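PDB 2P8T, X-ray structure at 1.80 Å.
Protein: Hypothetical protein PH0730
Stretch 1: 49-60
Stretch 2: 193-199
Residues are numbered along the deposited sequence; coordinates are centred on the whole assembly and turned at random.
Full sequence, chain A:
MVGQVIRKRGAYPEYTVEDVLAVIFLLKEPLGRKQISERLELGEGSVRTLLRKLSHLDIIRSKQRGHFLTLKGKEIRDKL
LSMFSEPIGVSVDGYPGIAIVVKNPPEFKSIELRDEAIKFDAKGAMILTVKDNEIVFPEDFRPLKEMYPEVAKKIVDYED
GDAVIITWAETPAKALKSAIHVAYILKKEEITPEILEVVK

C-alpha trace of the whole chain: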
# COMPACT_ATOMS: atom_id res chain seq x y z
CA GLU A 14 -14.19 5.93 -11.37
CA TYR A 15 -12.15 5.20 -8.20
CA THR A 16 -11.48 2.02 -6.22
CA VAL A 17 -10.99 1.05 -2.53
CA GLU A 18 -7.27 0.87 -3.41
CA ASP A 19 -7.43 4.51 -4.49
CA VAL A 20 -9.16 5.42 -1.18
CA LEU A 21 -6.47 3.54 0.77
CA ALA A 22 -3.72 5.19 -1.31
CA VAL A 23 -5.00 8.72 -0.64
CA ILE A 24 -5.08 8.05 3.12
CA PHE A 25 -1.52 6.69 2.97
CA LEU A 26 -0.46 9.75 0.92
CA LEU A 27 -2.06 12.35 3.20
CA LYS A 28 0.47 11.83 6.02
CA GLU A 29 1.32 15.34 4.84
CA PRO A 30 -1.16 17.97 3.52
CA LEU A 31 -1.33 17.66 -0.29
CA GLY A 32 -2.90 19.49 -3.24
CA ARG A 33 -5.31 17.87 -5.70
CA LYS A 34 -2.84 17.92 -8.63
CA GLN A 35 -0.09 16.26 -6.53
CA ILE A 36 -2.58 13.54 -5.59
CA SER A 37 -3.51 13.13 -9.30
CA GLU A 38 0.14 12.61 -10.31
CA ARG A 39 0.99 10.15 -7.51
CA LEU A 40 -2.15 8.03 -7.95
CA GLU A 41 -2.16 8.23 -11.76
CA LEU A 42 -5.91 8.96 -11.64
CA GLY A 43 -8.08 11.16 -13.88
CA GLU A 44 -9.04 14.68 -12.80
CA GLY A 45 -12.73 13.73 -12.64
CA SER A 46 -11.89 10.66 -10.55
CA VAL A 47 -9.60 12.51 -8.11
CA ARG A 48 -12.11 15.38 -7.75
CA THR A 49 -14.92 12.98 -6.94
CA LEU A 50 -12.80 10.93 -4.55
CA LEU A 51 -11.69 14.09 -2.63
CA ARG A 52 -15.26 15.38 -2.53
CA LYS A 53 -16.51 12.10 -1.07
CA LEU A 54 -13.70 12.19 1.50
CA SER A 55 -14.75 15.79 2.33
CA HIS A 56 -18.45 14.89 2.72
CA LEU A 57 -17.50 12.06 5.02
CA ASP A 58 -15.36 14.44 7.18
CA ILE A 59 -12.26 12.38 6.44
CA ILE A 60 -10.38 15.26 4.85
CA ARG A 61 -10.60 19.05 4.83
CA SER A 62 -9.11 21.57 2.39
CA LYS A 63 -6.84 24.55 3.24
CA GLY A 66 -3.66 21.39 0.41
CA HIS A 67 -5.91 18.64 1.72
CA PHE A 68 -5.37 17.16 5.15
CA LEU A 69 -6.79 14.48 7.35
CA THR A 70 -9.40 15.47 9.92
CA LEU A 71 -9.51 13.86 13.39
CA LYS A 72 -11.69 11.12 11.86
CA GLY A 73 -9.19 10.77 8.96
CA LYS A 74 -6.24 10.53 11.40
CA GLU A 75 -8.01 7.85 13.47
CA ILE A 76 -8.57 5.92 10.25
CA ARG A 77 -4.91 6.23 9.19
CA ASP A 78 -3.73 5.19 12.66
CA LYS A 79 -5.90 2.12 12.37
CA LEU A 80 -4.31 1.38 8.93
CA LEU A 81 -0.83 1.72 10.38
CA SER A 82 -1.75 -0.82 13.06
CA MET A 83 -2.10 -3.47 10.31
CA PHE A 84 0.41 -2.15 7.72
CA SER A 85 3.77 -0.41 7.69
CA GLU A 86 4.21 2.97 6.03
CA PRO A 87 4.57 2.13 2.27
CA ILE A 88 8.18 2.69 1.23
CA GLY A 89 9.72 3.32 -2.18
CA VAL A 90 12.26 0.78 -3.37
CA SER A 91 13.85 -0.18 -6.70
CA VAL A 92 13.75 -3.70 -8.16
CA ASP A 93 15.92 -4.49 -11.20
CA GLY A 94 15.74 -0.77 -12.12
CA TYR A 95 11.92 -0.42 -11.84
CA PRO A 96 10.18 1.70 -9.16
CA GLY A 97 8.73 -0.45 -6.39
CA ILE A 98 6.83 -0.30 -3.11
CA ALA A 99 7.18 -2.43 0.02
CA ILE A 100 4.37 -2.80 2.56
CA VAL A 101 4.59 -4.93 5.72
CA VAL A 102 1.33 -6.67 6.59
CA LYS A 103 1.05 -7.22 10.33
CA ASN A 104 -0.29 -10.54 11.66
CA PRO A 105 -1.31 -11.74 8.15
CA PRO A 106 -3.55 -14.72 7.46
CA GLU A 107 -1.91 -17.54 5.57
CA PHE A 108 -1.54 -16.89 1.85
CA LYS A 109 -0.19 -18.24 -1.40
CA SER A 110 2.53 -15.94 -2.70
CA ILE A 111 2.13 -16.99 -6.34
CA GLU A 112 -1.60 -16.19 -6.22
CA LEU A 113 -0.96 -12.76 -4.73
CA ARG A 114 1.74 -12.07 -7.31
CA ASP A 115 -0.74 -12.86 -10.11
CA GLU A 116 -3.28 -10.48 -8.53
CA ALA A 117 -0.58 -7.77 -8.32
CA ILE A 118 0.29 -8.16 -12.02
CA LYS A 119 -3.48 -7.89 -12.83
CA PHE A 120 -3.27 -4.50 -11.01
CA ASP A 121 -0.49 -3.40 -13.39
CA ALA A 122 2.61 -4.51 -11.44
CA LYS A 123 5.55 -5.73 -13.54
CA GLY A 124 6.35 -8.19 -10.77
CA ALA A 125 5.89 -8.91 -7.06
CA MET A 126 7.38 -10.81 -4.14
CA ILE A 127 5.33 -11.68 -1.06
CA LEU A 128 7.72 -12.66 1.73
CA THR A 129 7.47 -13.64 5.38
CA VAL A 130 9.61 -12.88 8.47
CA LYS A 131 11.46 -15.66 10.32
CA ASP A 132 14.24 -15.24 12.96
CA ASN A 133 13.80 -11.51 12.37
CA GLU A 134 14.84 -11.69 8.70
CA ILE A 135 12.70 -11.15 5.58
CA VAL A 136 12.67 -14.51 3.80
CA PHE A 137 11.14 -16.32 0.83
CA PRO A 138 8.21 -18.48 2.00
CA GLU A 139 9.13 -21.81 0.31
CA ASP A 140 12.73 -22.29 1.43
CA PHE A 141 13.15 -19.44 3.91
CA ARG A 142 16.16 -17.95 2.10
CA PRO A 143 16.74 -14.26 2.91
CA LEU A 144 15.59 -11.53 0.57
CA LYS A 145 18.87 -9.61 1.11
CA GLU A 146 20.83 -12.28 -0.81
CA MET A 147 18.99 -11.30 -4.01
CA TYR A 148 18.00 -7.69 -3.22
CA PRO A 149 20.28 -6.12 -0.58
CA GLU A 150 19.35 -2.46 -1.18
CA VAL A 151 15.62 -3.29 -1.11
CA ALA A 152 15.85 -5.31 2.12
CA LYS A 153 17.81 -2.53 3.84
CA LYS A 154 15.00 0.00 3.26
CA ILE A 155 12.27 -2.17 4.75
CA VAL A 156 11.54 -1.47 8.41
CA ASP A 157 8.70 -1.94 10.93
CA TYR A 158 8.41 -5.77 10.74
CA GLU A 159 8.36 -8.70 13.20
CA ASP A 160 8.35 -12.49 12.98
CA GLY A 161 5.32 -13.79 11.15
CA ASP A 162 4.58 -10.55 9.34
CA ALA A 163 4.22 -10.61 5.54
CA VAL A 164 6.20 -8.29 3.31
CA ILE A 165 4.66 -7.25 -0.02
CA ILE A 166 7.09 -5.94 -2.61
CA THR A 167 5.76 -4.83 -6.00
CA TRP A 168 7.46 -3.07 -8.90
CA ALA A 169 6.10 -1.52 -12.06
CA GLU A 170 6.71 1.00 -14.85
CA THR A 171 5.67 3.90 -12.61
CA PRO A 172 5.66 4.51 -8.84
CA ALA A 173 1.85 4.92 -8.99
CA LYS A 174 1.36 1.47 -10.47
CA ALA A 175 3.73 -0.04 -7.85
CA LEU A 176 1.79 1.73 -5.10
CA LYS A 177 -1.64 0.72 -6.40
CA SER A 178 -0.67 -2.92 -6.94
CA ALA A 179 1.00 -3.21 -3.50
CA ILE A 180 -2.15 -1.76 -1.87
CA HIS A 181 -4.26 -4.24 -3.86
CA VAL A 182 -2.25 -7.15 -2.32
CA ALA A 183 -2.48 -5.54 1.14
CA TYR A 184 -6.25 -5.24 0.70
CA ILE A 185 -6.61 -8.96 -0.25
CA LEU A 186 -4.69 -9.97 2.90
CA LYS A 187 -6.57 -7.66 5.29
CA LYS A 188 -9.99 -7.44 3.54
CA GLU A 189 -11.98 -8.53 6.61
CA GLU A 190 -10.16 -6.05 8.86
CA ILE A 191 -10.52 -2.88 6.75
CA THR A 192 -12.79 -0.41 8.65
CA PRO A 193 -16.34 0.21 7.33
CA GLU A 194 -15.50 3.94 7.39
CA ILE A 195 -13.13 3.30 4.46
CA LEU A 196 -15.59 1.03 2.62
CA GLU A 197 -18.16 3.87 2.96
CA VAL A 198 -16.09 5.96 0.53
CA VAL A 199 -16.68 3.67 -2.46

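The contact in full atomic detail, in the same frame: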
# COMPACT_ATOMS: atom_id res chain seq x y z
N THR A 49 -13.79 13.66 -7.54
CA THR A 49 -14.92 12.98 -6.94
C THR A 49 -14.51 12.26 -5.66
O THR A 49 -15.21 12.32 -4.65
CB THR A 49 -15.55 11.97 -7.93
OG1 THR A 49 -16.04 12.70 -9.07
CG2 THR A 49 -16.68 11.24 -7.29
N LEU A 50 -13.37 11.59 -5.72
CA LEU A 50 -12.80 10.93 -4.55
C LEU A 50 -12.59 11.93 -3.40
O LEU A 50 -13.04 11.66 -2.29
CB LEU A 50 -11.50 10.20 -4.91
CG LEU A 50 -10.67 9.64 -3.76
CD1 LEU A 50 -11.48 8.74 -2.86
CD2 LEU A 50 -9.47 8.89 -4.37
N LEU A 51 -11.95 13.07 -3.67
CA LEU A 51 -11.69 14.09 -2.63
C LEU A 51 -12.98 14.72 -2.10
O LEU A 51 -13.11 15.00 -0.90
CB LEU A 51 -10.71 15.15 -3.12
CG LEU A 51 -9.29 14.69 -3.45
CD1 LEU A 51 -8.45 15.85 -3.89
CD2 LEU A 51 -8.62 14.00 -2.27
N ARG A 52 -13.96 14.91 -2.99
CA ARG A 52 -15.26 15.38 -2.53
C ARG A 52 -15.94 14.38 -1.61
O ARG A 52 -16.47 14.76 -0.58
CB ARG A 52 -16.16 15.82 -3.68
CG ARG A 52 -16.10 17.32 -3.96
CD ARG A 52 -14.80 17.96 -3.44
NE ARG A 52 -14.28 19.01 -4.31
CZ ARG A 52 -13.22 18.86 -5.10
NH1 ARG A 52 -12.59 17.69 -5.14
NH2 ARG A 52 -12.81 19.87 -5.85
N LYS A 53 -15.90 13.08 -1.96
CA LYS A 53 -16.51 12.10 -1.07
C LYS A 53 -15.80 12.10 0.27
O LYS A 53 -16.45 12.07 1.31
CB LYS A 53 -16.50 10.69 -1.68
CG LYS A 53 -17.34 9.69 -0.89
CD LYS A 53 -18.83 9.96 -1.04
CE LYS A 53 -19.64 8.91 -0.29
NZ LYS A 53 -21.10 9.18 -0.52
N LEU A 54 -14.47 12.13 0.24
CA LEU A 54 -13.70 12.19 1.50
C LEU A 54 -14.08 13.43 2.32
O LEU A 54 -14.27 13.33 3.53
CB LEU A 54 -12.20 12.15 1.24
CG LEU A 54 -11.69 10.81 0.71
CD1 LEU A 54 -10.25 10.97 0.32
CD2 LEU A 54 -11.85 9.68 1.75
N SER A 55 -14.30 14.56 1.64
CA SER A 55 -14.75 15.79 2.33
C SER A 55 -16.15 15.66 2.97
O SER A 55 -16.36 16.06 4.12
CB SER A 55 -14.73 17.00 1.38
OG SER A 55 -15.06 18.19 2.12
N HIS A 56 -17.10 15.07 2.23
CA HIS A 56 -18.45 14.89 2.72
C HIS A 56 -18.46 14.02 3.94
O HIS A 56 -19.19 14.28 4.90
CB HIS A 56 -19.37 14.28 1.63
CG HIS A 56 -19.50 15.15 0.42
ND1 HIS A 56 -19.96 14.67 -0.79
CD2 HIS A 56 -19.16 16.44 0.21
CE1 HIS A 56 -19.92 15.64 -1.69
NE2 HIS A 56 -19.43 16.72 -1.11
N LEU A 57 -17.58 13.02 3.94
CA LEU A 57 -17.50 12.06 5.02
C LEU A 57 -16.63 12.55 6.20
O LEU A 57 -16.42 11.80 7.15
CB LEU A 57 -16.97 10.73 4.47
CG LEU A 57 -18.03 9.92 3.70
CD1 LEU A 57 -17.34 8.73 3.08
CD2 LEU A 57 -19.18 9.47 4.60
N ASP A 58 -16.17 13.79 6.11
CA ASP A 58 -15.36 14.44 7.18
C ASP A 58 -14.07 13.65 7.42
O ASP A 58 -13.61 13.52 8.57
CB ASP A 58 -16.15 14.58 8.48
CG ASP A 58 -15.41 15.43 9.53
OD1 ASP A 58 -14.72 16.39 9.12
OD2 ASP A 58 -15.52 15.11 10.74
N ILE A 59 -13.51 13.12 6.34
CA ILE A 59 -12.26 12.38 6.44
C ILE A 59 -11.11 13.29 6.11
O ILE A 59 -10.03 13.17 6.69
CB ILE A 59 -12.28 11.10 5.58
CG1 ILE A 59 -13.27 10.11 6.21
CG2 ILE A 59 -10.90 10.47 5.48
CD1 ILE A 59 -13.56 8.86 5.33
N ILE A 60 -11.34 14.21 5.18
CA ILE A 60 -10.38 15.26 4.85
C ILE A 60 -11.02 16.64 4.87
O ILE A 60 -12.25 16.78 4.82
CB ILE A 60 -9.70 15.05 3.47
CG1 ILE A 60 -10.69 15.30 2.32
CG2 ILE A 60 -9.00 13.68 3.39
CD1 ILE A 60 -10.05 15.26 0.96
N PRO A 193 -15.20 -0.21 8.16
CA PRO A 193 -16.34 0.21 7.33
C PRO A 193 -16.27 1.68 6.90
O PRO A 193 -16.81 2.03 5.84
CB PRO A 193 -17.55 -0.02 8.23
CG PRO A 193 -17.09 -1.05 9.24
CD PRO A 193 -15.64 -0.75 9.46
N GLU A 194 -15.63 2.52 7.70
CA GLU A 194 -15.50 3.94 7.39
C GLU A 194 -14.76 4.15 6.07
O GLU A 194 -15.03 5.12 5.37
CB GLU A 194 -14.80 4.69 8.52
CG GLU A 194 -15.46 4.50 9.88
CD GLU A 194 -15.17 5.63 10.87
OE1 GLU A 194 -14.07 6.21 10.83
OE2 GLU A 194 -16.07 5.93 11.69
N ILE A 195 -13.83 3.25 5.75
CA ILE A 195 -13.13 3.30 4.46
C ILE A 195 -14.03 2.77 3.35
O ILE A 195 -14.14 3.37 2.27
CB ILE A 195 -11.81 2.50 4.51
CG1 ILE A 195 -10.78 3.23 5.39
CG2 ILE A 195 -11.23 2.28 3.09
CD1 ILE A 195 -9.46 2.47 5.58
N LEU A 196 -14.66 1.63 3.60
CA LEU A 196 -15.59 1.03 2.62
C LEU A 196 -16.72 1.99 2.25
O LEU A 196 -17.20 1.97 1.12
CB LEU A 196 -16.16 -0.27 3.17
CG LEU A 196 -15.17 -1.39 3.52
CD1 LEU A 196 -15.90 -2.57 4.20
CD2 LEU A 196 -14.40 -1.86 2.29
N GLU A 197 -17.12 2.85 3.20
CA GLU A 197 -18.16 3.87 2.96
C GLU A 197 -17.82 4.85 1.83
O GLU A 197 -18.70 5.49 1.25
CB GLU A 197 -18.45 4.65 4.25
CG GLU A 197 -19.89 5.17 4.36
CD GLU A 197 -20.21 5.86 5.68
OE1 GLU A 197 -19.33 5.97 6.58
OE2 GLU A 197 -21.38 6.29 5.82
N VAL A 198 -16.53 4.99 1.53
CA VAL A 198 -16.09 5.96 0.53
C VAL A 198 -16.37 5.47 -0.91
O VAL A 198 -16.51 6.27 -1.85
CB VAL A 198 -14.60 6.34 0.74
CG1 VAL A 198 -14.17 7.46 -0.23
CG2 VAL A 198 -14.34 6.75 2.21
N VAL A 199 -16.46 4.16 -1.11
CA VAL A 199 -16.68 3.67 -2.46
C VAL A 199 -18.18 3.65 -2.77
O VAL A 199 -18.99 3.32 -1.91
CB VAL A 199 -15.98 2.31 -2.74
CG1 VAL A 199 -15.93 1.45 -1.49
CG2 VAL A 199 -16.65 1.57 -3.89

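Residues 49 to 56 continue a helix that begins earlier in the chain, and its last turns are held by regular i to i+4 bonds such as Leu54 N to Leu50 O (2.9 Å). Asp58 breaks the helical pattern with a positive phi of 60°. Two bonds then reach back into the final turn, from Asp58 N to Ser55 O (3.0 Å) and from Ile59 N to Leu54 O (2.9 Å), a Schellman motif; Ile59, just past it, points toward the second stretch. That stretch starts as a helix at Pro193, whose O accepts a bond from Glu197 N (2.8 Å), and Leu196 to Val199 form a type I turn, with Val199 N to Leu196 O at 3.2 Å. The backbones come closest at Lys53 and Val198, whose CA atoms lie 6.4 Å apart.

No hydrogen bond joins the stretches; the contact is apolar packing centred on Val198. Its CA-to-CB bond runs sideways. Leu54 CD2 sits against both methyls, 3.8 Å from Val198 CG1 and 3.9 Å from Val198 CG2. Leu50 CD1 lies 4.0 Å from Val198 CG1; Leu57 CD1 and Ile59 CD1 lie 3.7 and 3.8 Å from Val198 CG2. A compact, branched valine suits this pocket because it offers two methyls close to the backbone. Leu50 and Leu54, one helical turn apart, start sideways but bring their branched ends nearer; Leu57 and Ile59 point toward the second stretch from the outset, their long apolar ends reaching Val198 CG2.

At the margin, Lys53 lays its aliphatic chain along the end of the second stretch. Lys53 CG packs 3.9 Å from Val198 CG1, with van der Waals approaches from Lys53 CG to Val198 O (3.6 Å) and Lys53 CE to Glu197 O (3.9 Å); the amine carries the charge beyond them. Leu57 CD2 lies against the Glu197 carboxylate, 3.9 Å from Glu197 CD, without a hydrogen bond.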